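Local coordinates for P43 (Trichuris muris, PDB 6QIX), which tethers to matrix and inhibits interleukin-13 function, as the major secreted protein of a whipworm parasite, at residues I124-K127 against L128-F132; V141-G144 against Y145-M148; C274-C277 against G278-C281. All coordinates share one frame; numbering follows the deposited sequence.

Interaction 1. Residues I124-K127 against L128-F132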
ATOM      1  N   ILE A 124       2.536   4.485  -2.247  1.00 19.59           N
ATOM      2  CA  ILE A 124       1.098   4.722  -2.454  1.00 21.16           C
ATOM      3  C   ILE A 124       0.389   3.455  -2.952  1.00 20.25           C
ATOM      4  O   ILE A 124      -0.833   3.287  -2.746  1.00 21.57           O
ATOM      5  CB  ILE A 124       0.846   5.908  -3.410  1.00 29.98           C
ATOM      6  CG1 ILE A 124       1.536   5.687  -4.752  1.00 30.17           C
ATOM      7  CG2 ILE A 124       1.294   7.180  -2.753  1.00 37.52           C
ATOM      8  CD1 ILE A 124       1.481   6.899  -5.645  1.00 35.56           C
ATOM      9  N   ASN A 125       1.114   2.551  -3.599  1.00 21.31           N
ATOM     10  CA  ASN A 125       0.449   1.376  -4.153  1.00 22.98           C
ATOM     11  C   ASN A 125      -0.127   0.466  -3.078  1.00 20.55           C
ATOM     12  O   ASN A 125      -0.953  -0.391  -3.408  1.00 21.30           O
ATOM     13  CB  ASN A 125       1.393   0.608  -5.078  1.00 25.99           C
ATOM     14  CG  ASN A 125       2.587  -0.028  -4.366  1.00 29.96           C
ATOM     15  OD1 ASN A 125       2.866   0.205  -3.178  1.00 29.62           O
ATOM     16  ND2 ASN A 125       3.334  -0.825  -5.132  1.00 33.34           N
ATOM     17  N   GLU A 126       0.261   0.652  -1.812  1.00 18.72           N
ATOM     18  CA  GLU A 126      -0.284  -0.182  -0.748  1.00 21.43           C
ATOM     19  C   GLU A 126      -1.807  -0.060  -0.670  1.00 19.80           C
ATOM     20  O   GLU A 126      -2.487  -0.991  -0.215  1.00 19.94           O
ATOM     21  CB  GLU A 126       0.346   0.187   0.600  1.00 23.04           C
ATOM     22  CG  GLU A 126       1.814  -0.180   0.757  1.00 24.24           C
ATOM     23  CD  GLU A 126       2.111  -1.694   0.839  1.00 29.36           C
ATOM     24  OE1 GLU A 126       1.225  -2.494   1.241  1.00 27.61           O
ATOM     25  OE2 GLU A 126       3.284  -2.065   0.501  1.00 32.91           O
ATOM     26  N   LYS A 127      -2.352   1.090  -1.071  1.00 22.27           N
ATOM     27  CA  LYS A 127      -3.803   1.278  -1.053  1.00 25.16           C
ATOM     28  C   LYS A 127      -4.503   0.242  -1.917  1.00 20.93           C
ATOM     29  O   LYS A 127      -5.584  -0.277  -1.554  1.00 20.10           O
ATOM     30  CB  LYS A 127      -4.116   2.680  -1.561  1.00 32.20           C
ATOM     31  CG  LYS A 127      -5.580   3.059  -1.658  1.00 42.29           C
ATOM     32  CD  LYS A 127      -5.744   4.592  -1.662  1.00 50.85           C
ATOM     33  CE  LYS A 127      -7.195   5.058  -1.848  1.00 54.59           C
ATOM     34  NZ  LYS A 127      -7.579   6.136  -0.867  1.00 55.84           N
ATOM     35  N   LEU A 128      -3.895  -0.074  -3.072  1.00 18.12           N
ATOM     36  CA  LEU A 128      -4.458  -1.059  -3.989  1.00 19.66           C
ATOM     37  C   LEU A 128      -4.114  -2.484  -3.572  1.00 16.40           C
ATOM     38  O   LEU A 128      -4.960  -3.371  -3.680  1.00 17.97           O
ATOM     39  CB  LEU A 128      -3.978  -0.803  -5.409  1.00 21.24           C
ATOM     40  CG  LEU A 128      -4.497   0.475  -6.048  1.00 24.85           C
ATOM     41  CD1 LEU A 128      -4.021   0.602  -7.473  1.00 30.06           C
ATOM     42  CD2 LEU A 128      -5.993   0.528  -6.009  1.00 28.04           C
ATOM     43  N   LYS A 129      -2.898  -2.720  -3.097  1.00 18.45           N
ATOM     44  CA  LYS A 129      -2.537  -4.035  -2.577  1.00 18.28           C
ATOM     45  C   LYS A 129      -3.498  -4.449  -1.466  1.00 18.13           C
ATOM     46  O   LYS A 129      -3.862  -5.627  -1.346  1.00 17.42           O
ATOM     47  CB  LYS A 129      -1.083  -4.022  -2.067  1.00 18.42           C
ATOM     48  CG  LYS A 129      -0.059  -3.773  -3.144  1.00 21.83           C
ATOM     49  CD  LYS A 129       1.288  -3.450  -2.519  1.00 26.60           C
ATOM     50  CE  LYS A 129       2.057  -4.681  -2.197  1.00 32.67           C
ATOM     51  NZ  LYS A 129       3.474  -4.342  -1.742  1.00 35.46           N
ATOM     52  N   GLN A 130      -3.980  -3.487  -0.691  1.00 16.66           N
ATOM     53  CA  GLN A 130      -4.837  -3.824   0.432  1.00 19.08           C
ATOM     54  C   GLN A 130      -6.215  -4.286  -0.009  1.00 15.38           C
ATOM     55  O   GLN A 130      -6.977  -4.806   0.831  1.00 16.99           O
ATOM     56  CB  GLN A 130      -4.887  -2.620   1.383  1.00 20.57           C
ATOM     57  CG  GLN A 130      -3.601  -2.528   2.209  1.00 20.42           C
ATOM     58  CD  GLN A 130      -3.473  -1.253   3.001  1.00 21.11           C
ATOM     59  OE1 GLN A 130      -4.395  -0.467   3.060  1.00 22.22           O
ATOM     60  NE2 GLN A 130      -2.309  -1.011   3.557  1.00 24.24           N
ATOM     61  N   CYS A 131      -6.547  -4.175  -1.296  1.00 15.30           N
ATOM     62  CA  CYS A 131      -7.804  -4.751  -1.753  1.00 15.69           C
ATOM     63  C   CYS A 131      -7.825  -6.245  -1.489  1.00 16.86           C
ATOM     64  O   CYS A 131      -8.901  -6.845  -1.348  1.00 18.75           O
ATOM     65  CB  CYS A 131      -8.011  -4.511  -3.250  1.00 18.95           C
ATOM     66  SG  CYS A 131      -8.266  -2.762  -3.702  1.00 21.97           S
ATOM     67  N   PHE A 132      -6.646  -6.881  -1.471  1.00 16.92           N
ATOM     68  CA  PHE A 132      -6.582  -8.337  -1.350  1.00 19.63           C
ATOM     69  C   PHE A 132      -6.070  -8.771   0.016  1.00 20.77           C
ATOM     70  O   PHE A 132      -5.457  -9.827   0.147  1.00 23.36           O
ATOM     71  CB  PHE A 132      -5.753  -8.891  -2.505  1.00 24.09           C
ATOM     72  CG  PHE A 132      -6.245  -8.386  -3.852  1.00 28.32           C
ATOM     73  CD1 PHE A 132      -7.465  -8.831  -4.359  1.00 32.08           C
ATOM     74  CD2 PHE A 132      -5.549  -7.414  -4.561  1.00 30.24           C
ATOM     75  CE1 PHE A 132      -7.960  -8.352  -5.545  1.00 35.92           C
ATOM     76  CE2 PHE A 132      -6.031  -6.952  -5.758  1.00 34.11           C
ATOM     77  CZ  PHE A 132      -7.243  -7.425  -6.256  1.00 36.87           C
TER
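Glu126 and Lys129, three residues apart on the short helix 126-129, cross at an angle to each other and meet through a salt bridge, with Lys129 NZ 3.2 Å from Glu126 OE2. The ammonium group approaches from above the carboxylate plane, 47° out of it. Two bends bring the ends together: the glutamate chain folds at chi2 (-69°), and the lysine chain turns at chi3 (85°) after an extended start. The lysine methylenes take part as well, CD lying 3.9 Å from Glu126 CD and passing at a slant beside the amide of Asn125, whose OD1 is 4.0 Å from that same CD. The other carboxylate oxygen, Glu126 OE1, is hydrogen-bonded to Gln327.

In the backbone, Asn125 O accepts two N-H groups. Lys129 N meets it in the carbonyl plane on a nearly straight bond of 3.1 Å, whereas Leu128 N comes from above that plane on a more bent one. One residue on, Gln130 N bonds to Glu126 O at 2.9 Å, and the root of the Gln130 side chain passes close to this oxygen, CG 3.1 Å from Glu126 O. The amide of Gln130 looks beyond the helix, NE2 donating to Met326 O and to Gln327 OE1. Cys131, in the 3-10 turn that follows, is joined by a disulfide to Cys362.

The buried carboxylate of Glu126 is thus held at both oxygens, by a charge from its own helix and by an amide from Gln327; the nearby ammonium group would probably favour its ionised form.

Interaction 2. Residues V141-G144 against Y145-M148. With ACT (acetate ion), chain D.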
ATOM      1  N   VAL A 141      -5.020 -16.280  -4.089  1.00 30.02           N
ATOM      2  CA  VAL A 141      -5.373 -15.034  -4.770  1.00 29.46           C
ATOM      3  C   VAL A 141      -4.464 -13.899  -4.312  1.00 27.92           C
ATOM      4  O   VAL A 141      -3.891 -13.135  -5.122  1.00 27.83           O
ATOM      5  CB  VAL A 141      -6.851 -14.708  -4.490  1.00 28.17           C
ATOM      6  CG1 VAL A 141      -7.223 -13.358  -5.051  1.00 26.04           C
ATOM      7  CG2 VAL A 141      -7.749 -15.815  -5.083  1.00 28.41           C
ATOM      8  N   ARG A 142      -4.314 -13.772  -2.996  1.00 27.75           N
ATOM      9  CA  ARG A 142      -3.440 -12.749  -2.443  1.00 27.84           C
ATOM     10  C   ARG A 142      -2.043 -12.884  -3.017  1.00 26.15           C
ATOM     11  O   ARG A 142      -1.435 -11.883  -3.430  1.00 26.71           O
ATOM     12  CB  ARG A 142      -3.437 -12.856  -0.919  1.00 27.83           C
ATOM     13  CG  ARG A 142      -2.624 -11.851  -0.241  1.00 31.45           C
ATOM     14  CD  ARG A 142      -2.749 -11.958   1.296  1.00 34.22           C
ATOM     15  NE  ARG A 142      -1.848 -10.931   1.776  1.00 35.06           N
ATOM     16  CZ  ARG A 142      -2.054 -10.190   2.838  1.00 32.45           C
ATOM     17  NH1 ARG A 142      -3.171 -10.393   3.571  1.00 33.49           N
ATOM     18  NH2 ARG A 142      -1.134  -9.270   3.155  1.00 34.17           N
ATOM     19  N   LEU A 143      -1.534 -14.117  -3.108  1.00 25.45           N
ATOM     20  CA  LEU A 143      -0.168 -14.298  -3.562  1.00 29.53           C
ATOM     21  C   LEU A 143      -0.046 -14.031  -5.053  1.00 29.54           C
ATOM     22  O   LEU A 143       0.975 -13.488  -5.493  1.00 29.52           O
ATOM     23  CB  LEU A 143       0.332 -15.709  -3.243  1.00 37.56           C
ATOM     24  CG  LEU A 143       0.372 -15.999  -1.736  1.00 45.06           C
ATOM     25  CD1 LEU A 143       0.835 -17.428  -1.479  1.00 47.67           C
ATOM     26  CD2 LEU A 143       1.257 -15.013  -0.995  1.00 45.29           C
ATOM     27  N   GLY A 144      -1.080 -14.371  -5.830  1.00 29.02           N
ATOM     28  CA  GLY A 144      -1.044 -14.105  -7.258  1.00 27.96           C
ATOM     29  C   GLY A 144      -1.040 -12.618  -7.569  1.00 27.29           C
ATOM     30  O   GLY A 144      -0.265 -12.148  -8.422  1.00 27.55           O
ATOM     31  N   TYR A 145      -1.901 -11.844  -6.883  1.00 25.22           N
ATOM     32  CA  TYR A 145      -1.879 -10.395  -7.105  1.00 24.97           C
ATOM     33  C   TYR A 145      -0.598  -9.765  -6.573  1.00 25.34           C
ATOM     34  O   TYR A 145      -0.109  -8.765  -7.136  1.00 23.25           O
ATOM     35  CB  TYR A 145      -3.093  -9.735  -6.450  1.00 23.20           C
ATOM     36  CG  TYR A 145      -4.335  -9.794  -7.282  1.00 25.78           C
ATOM     37  CD1 TYR A 145      -4.533  -8.903  -8.323  1.00 25.40           C
ATOM     38  CD2 TYR A 145      -5.338 -10.725  -7.015  1.00 23.96           C
ATOM     39  CE1 TYR A 145      -5.680  -8.948  -9.100  1.00 26.79           C
ATOM     40  CE2 TYR A 145      -6.500 -10.774  -7.807  1.00 25.08           C
ATOM     41  CZ  TYR A 145      -6.658  -9.883  -8.837  1.00 27.45           C
ATOM     42  OH  TYR A 145      -7.821  -9.923  -9.594  1.00 32.85           O
ATOM     43  N   ARG A 146      -0.048 -10.303  -5.475  1.00 26.86           N
ATOM     44  CA  ARG A 146       1.196  -9.742  -4.965  1.00 30.57           C
ATOM     45  C   ARG A 146       2.293  -9.851  -6.015  1.00 28.47           C
ATOM     46  O   ARG A 146       3.047  -8.894  -6.244  1.00 32.05           O
ATOM     47  CB  ARG A 146       1.622 -10.429  -3.672  1.00 35.61           C
ATOM     48  CG  ARG A 146       2.848  -9.762  -3.046  1.00 42.78           C
ATOM     49  CD  ARG A 146       3.105 -10.227  -1.625  1.00 48.64           C
ATOM     50  NE  ARG A 146       3.992 -11.390  -1.594  1.00 54.21           N
ATOM     51  CZ  ARG A 146       3.871 -12.414  -0.755  1.00 58.52           C
ATOM     52  NH1 ARG A 146       2.888 -12.450   0.151  1.00 61.33           N
ATOM     53  NH2 ARG A 146       4.743 -13.417  -0.820  1.00 59.13           N
ATOM     54  N   LYS A 147       2.373 -11.002  -6.686  1.00 27.61           N
ATOM     55  CA  LYS A 147       3.383 -11.173  -7.716  1.00 29.02           C
ATOM     56  C   LYS A 147       3.205 -10.128  -8.814  1.00 28.76           C
ATOM     57  O   LYS A 147       4.189  -9.565  -9.315  1.00 30.93           O
ATOM     58  CB  LYS A 147       3.314 -12.596  -8.264  1.00 32.29           C
ATOM     59  CG  LYS A 147       4.424 -12.951  -9.232  1.00 37.20           C
ATOM     60  CD  LYS A 147       4.332 -14.417  -9.709  1.00 39.48           C
ATOM     61  CE  LYS A 147       5.459 -14.707 -10.710  1.00 42.18           C
ATOM     62  NZ  LYS A 147       5.192 -14.212 -12.108  1.00 45.43           N
ATOM     63  N   MET A 148       1.961  -9.819  -9.174  1.00 27.95           N
ATOM     64  CA  MET A 148       1.734  -8.786 -10.185  1.00 27.83           C
ATOM     65  C   MET A 148       2.231  -7.425  -9.698  1.00 26.39           C
ATOM     66  O   MET A 148       2.999  -6.748 -10.397  1.00 26.33           O
ATOM     67  CB  MET A 148       0.246  -8.715 -10.543  1.00 27.55           C
ATOM     68  CG  MET A 148      -0.254  -9.931 -11.318  1.00 29.07           C
ATOM     69  SD  MET A 148       0.407  -9.962 -13.019  1.00 34.74           S
ATOM     70  CE  MET A 148      -0.490 -11.387 -13.658  1.00 36.20           C
TER
HETATM   71  C   ACT D 402      -8.238  -7.278 -12.329  1.00 40.38           C
HETATM   72  O   ACT D 402      -8.878  -6.251 -12.616  1.00 38.43           O
HETATM   73  OXT ACT D 402      -8.250  -7.939 -11.259  1.00 42.97           O
HETATM   74  CH3 ACT D 402      -7.268  -7.752 -13.433  1.00 44.12           C
HETATM   75  O   HOH W   1       1.590  -9.658   1.585  1.00 49.51           O
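Helix 139-151 carries this contact on consecutive turns, where the main chain follows the i to i+4 pattern of an alpha-helix. Tyr145 N donates to Val141 O at 3.0 Å; Arg146 N and Lys147 N bond in turn to Arg142 O and Leu143 O, and the bond from Met148 N to Gly144 O is weak.

Val141 and Tyr145 lie side by side and point the same way. The methyl CG1 of the valine, placed anti to its own backbone N (chi1 174°), reaches the edge of the tyrosine ring in its plane, 3.8 Å from CD2. At the far end of the ring Tyr145 OH donates to OXT of an acetate ion, probably from the crystallisation liquor, at 2.6 Å. Arg56 and Tyr43 are also hydrogen-bonded to this ion, and the ring stacks with Phe132 and meets Tyr93 edge-to-face.

On another side of the helix, Leu143 runs alongside Arg146 and lays CD2 over one face of the guanidinium, 3.2 Å from NH1. The arginine chain gets there by bending at chi3 (90°). A water accepts from Arg142 NH2 at 3.2 Å and, weakly, from Arg146 NH1. Arg142 NH1 donates to Lys266 O, and Lys147 forms a salt bridge with Asp96.

With Arg142 NE and Arg146 NH1 5.2 Å apart, two like charges share one stretch of surface; the accepting water, by turning its oxygen to both guanidinium groups, probably eases their repulsion.

Interaction 3. Residues C274-C277 against G278-C281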
ATOM      1  N   CYS A 274     -13.255 -12.507  15.076  1.00 13.95           N
ATOM      2  CA  CYS A 274     -13.824 -12.216  16.393  1.00 15.70           C
ATOM      3  C   CYS A 274     -15.283 -11.839  16.199  1.00 13.98           C
ATOM      4  O   CYS A 274     -15.668 -11.425  15.104  1.00 14.99           O
ATOM      5  CB  CYS A 274     -13.065 -11.130  17.177  1.00 20.66           C
ATOM      6  SG  CYS A 274     -13.511  -9.392  16.880  1.00 22.24           S
ATOM      7  N   PRO A 275     -16.116 -12.002  17.210  1.00 12.58           N
ATOM      8  CA  PRO A 275     -17.574 -11.950  16.931  1.00 15.35           C
ATOM      9  C   PRO A 275     -18.071 -10.575  16.477  1.00 17.09           C
ATOM     10  O   PRO A 275     -19.064 -10.507  15.734  1.00 21.42           O
ATOM     11  CB  PRO A 275     -18.216 -12.398  18.251  1.00 21.80           C
ATOM     12  CG  PRO A 275     -17.152 -12.709  19.181  1.00 19.55           C
ATOM     13  CD  PRO A 275     -15.808 -12.673  18.494  1.00 15.30           C
ATOM     14  N   THR A 276     -17.424  -9.486  16.905  1.00 16.12           N
ATOM     15  CA  THR A 276     -17.803  -8.127  16.494  1.00 17.40           C
ATOM     16  C   THR A 276     -16.930  -7.561  15.369  1.00 15.32           C
ATOM     17  O   THR A 276     -17.216  -6.473  14.846  1.00 15.20           O
ATOM     18  CB  THR A 276     -17.750  -7.142  17.689  1.00 19.81           C
ATOM     19  OG1 THR A 276     -16.443  -7.117  18.287  1.00 18.18           O
ATOM     20  CG2 THR A 276     -18.711  -7.499  18.753  1.00 22.02           C
ATOM     21  N   CYS A 277     -15.900  -8.297  14.941  1.00 15.22           N
ATOM     22  CA  CYS A 277     -14.850  -7.723  14.094  1.00 14.81           C
ATOM     23  C   CYS A 277     -15.362  -7.213  12.752  1.00 15.73           C
ATOM     24  O   CYS A 277     -14.749  -6.302  12.149  1.00 16.41           O
ATOM     25  CB  CYS A 277     -13.789  -8.791  13.855  1.00 13.75           C
ATOM     26  SG  CYS A 277     -12.477  -8.831  15.106  1.00 17.26           S
ATOM     27  N   GLY A 278     -16.416  -7.848  12.232  1.00 15.75           N
ATOM     28  CA  GLY A 278     -17.010  -7.525  10.956  1.00 17.88           C
ATOM     29  C   GLY A 278     -18.235  -6.639  11.005  1.00 19.04           C
ATOM     30  O   GLY A 278     -18.778  -6.309   9.950  1.00 20.05           O
ATOM     31  N   ASP A 279     -18.677  -6.259  12.192  1.00 20.34           N
ATOM     32  CA  ASP A 279     -19.786  -5.342  12.352  1.00 17.21           C
ATOM     33  C   ASP A 279     -19.312  -3.904  12.202  1.00 15.90           C
ATOM     34  O   ASP A 279     -18.184  -3.555  12.559  1.00 20.13           O
ATOM     35  CB  ASP A 279     -20.387  -5.459  13.736  1.00 20.79           C
ATOM     36  CG  ASP A 279     -20.972  -6.811  14.027  1.00 26.48           C
ATOM     37  OD1 ASP A 279     -21.301  -7.532  13.046  1.00 29.84           O
ATOM     38  OD2 ASP A 279     -21.146  -7.114  15.246  1.00 29.09           O
ATOM     39  N   ILE A 280     -20.208  -3.022  11.735  1.00 14.27           N
ATOM     40  CA  ILE A 280     -19.788  -1.635  11.602  1.00 16.36           C
ATOM     41  C   ILE A 280     -19.457  -1.050  12.976  1.00 16.79           C
ATOM     42  O   ILE A 280     -20.047  -1.419  14.009  1.00 19.55           O
ATOM     43  CB  ILE A 280     -20.889  -0.840  10.869  1.00 19.05           C
ATOM     44  CG1 ILE A 280     -20.389   0.517  10.397  1.00 16.42           C
ATOM     45  CG2 ILE A 280     -22.187  -0.769  11.730  1.00 19.40           C
ATOM     46  CD1 ILE A 280     -21.191   1.053   9.217  1.00 20.89           C
ATOM     47  N   CYS A 281     -18.465  -0.155  12.998  1.00 16.35           N
ATOM     48  CA  CYS A 281     -18.071   0.529  14.226  1.00 16.19           C
ATOM     49  C   CYS A 281     -19.053   1.652  14.509  1.00 16.79           C
ATOM     50  O   CYS A 281     -19.395   2.412  13.591  1.00 19.95           O
ATOM     51  CB  CYS A 281     -16.672   1.157  14.131  1.00 16.73           C
ATOM     52  SG  CYS A 281     -15.308  -0.046  13.946  1.00 19.17           S
TER
HETATM   53  O   HOH W   2     -18.535  -9.480  13.187  1.00 20.49           O
HETATM   54  O   HOH W   3     -21.862  -9.508  16.143  1.00 33.47           O
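Two type I beta turns follow each other in the loop between strands 262-268 and 281-284, one from Cys274 to Cys277 and the next from Thr276 to Asp279, so that Thr276 and Cys277 belong to both. Among the backbone hydrogen bonds, the second turn is closed across the contact by Asp279 N, which donates to Thr276 O at 3.0 Å with an N-H...O angle of 155°. Cys277 N closes the first turn on Cys274 O at 3.1 Å.

The covalent link is a disulfide between the ends of the first turn, Cys274 SG to Cys277 SG, spanning just two intervening residues. Cys281, at the start of strand 281-284, is joined by a second disulfide to Cys241, and Cys277 and Asp279 add backbone hydrogen bonds to Phe243 and Gly242.

Side-chain packing is slight. The backbone puts Asp279 CB 3.5 Å from Thr276 O. From there the aspartate turns its carboxylate back toward Thr276: with CG anti to the carbonyl carbon (chi1 -63°), Asp279 OD2 comes to 3.7 Å from Thr276 CA. The hydroxyl of Thr276 faces elsewhere and is hydrogen-bonded to Lys240 O.

Two waters bridge Pro275 and Asp279. Both molecules donate to Pro275 O, and each also donates to the carboxylate of Asp279, one of them weakly, to OD1. The molecule with the weak bond takes up the N-H of Gly278 as well, at 2.8 Å from Gly278 N. The second donates to Asp279 OD2 at 2.7 Å.

How the interactions relate
Along the chain the three contacts come in the order 1, 2, 3. Interactions 1 and 2 sit on successive helices, 126-129 and 139-151, with centres about 11 Å apart. They touch directly: Phe132, just past helix 126-129, packs on helix 139-151 and joins the two, its carbonyl oxygen lying against the side chain of Arg142. Interaction 1 is near the centre of the folded chain, the two centres about 4 Å apart. Interaction 3 is separate, in a surface loop between strands 262-268 and 281-284; its centre is about 22 Å from that of interaction 1 and about 27 Å from that of interaction 2. One disulfide and backbone hydrogen bonds join this outlying loop to the rest.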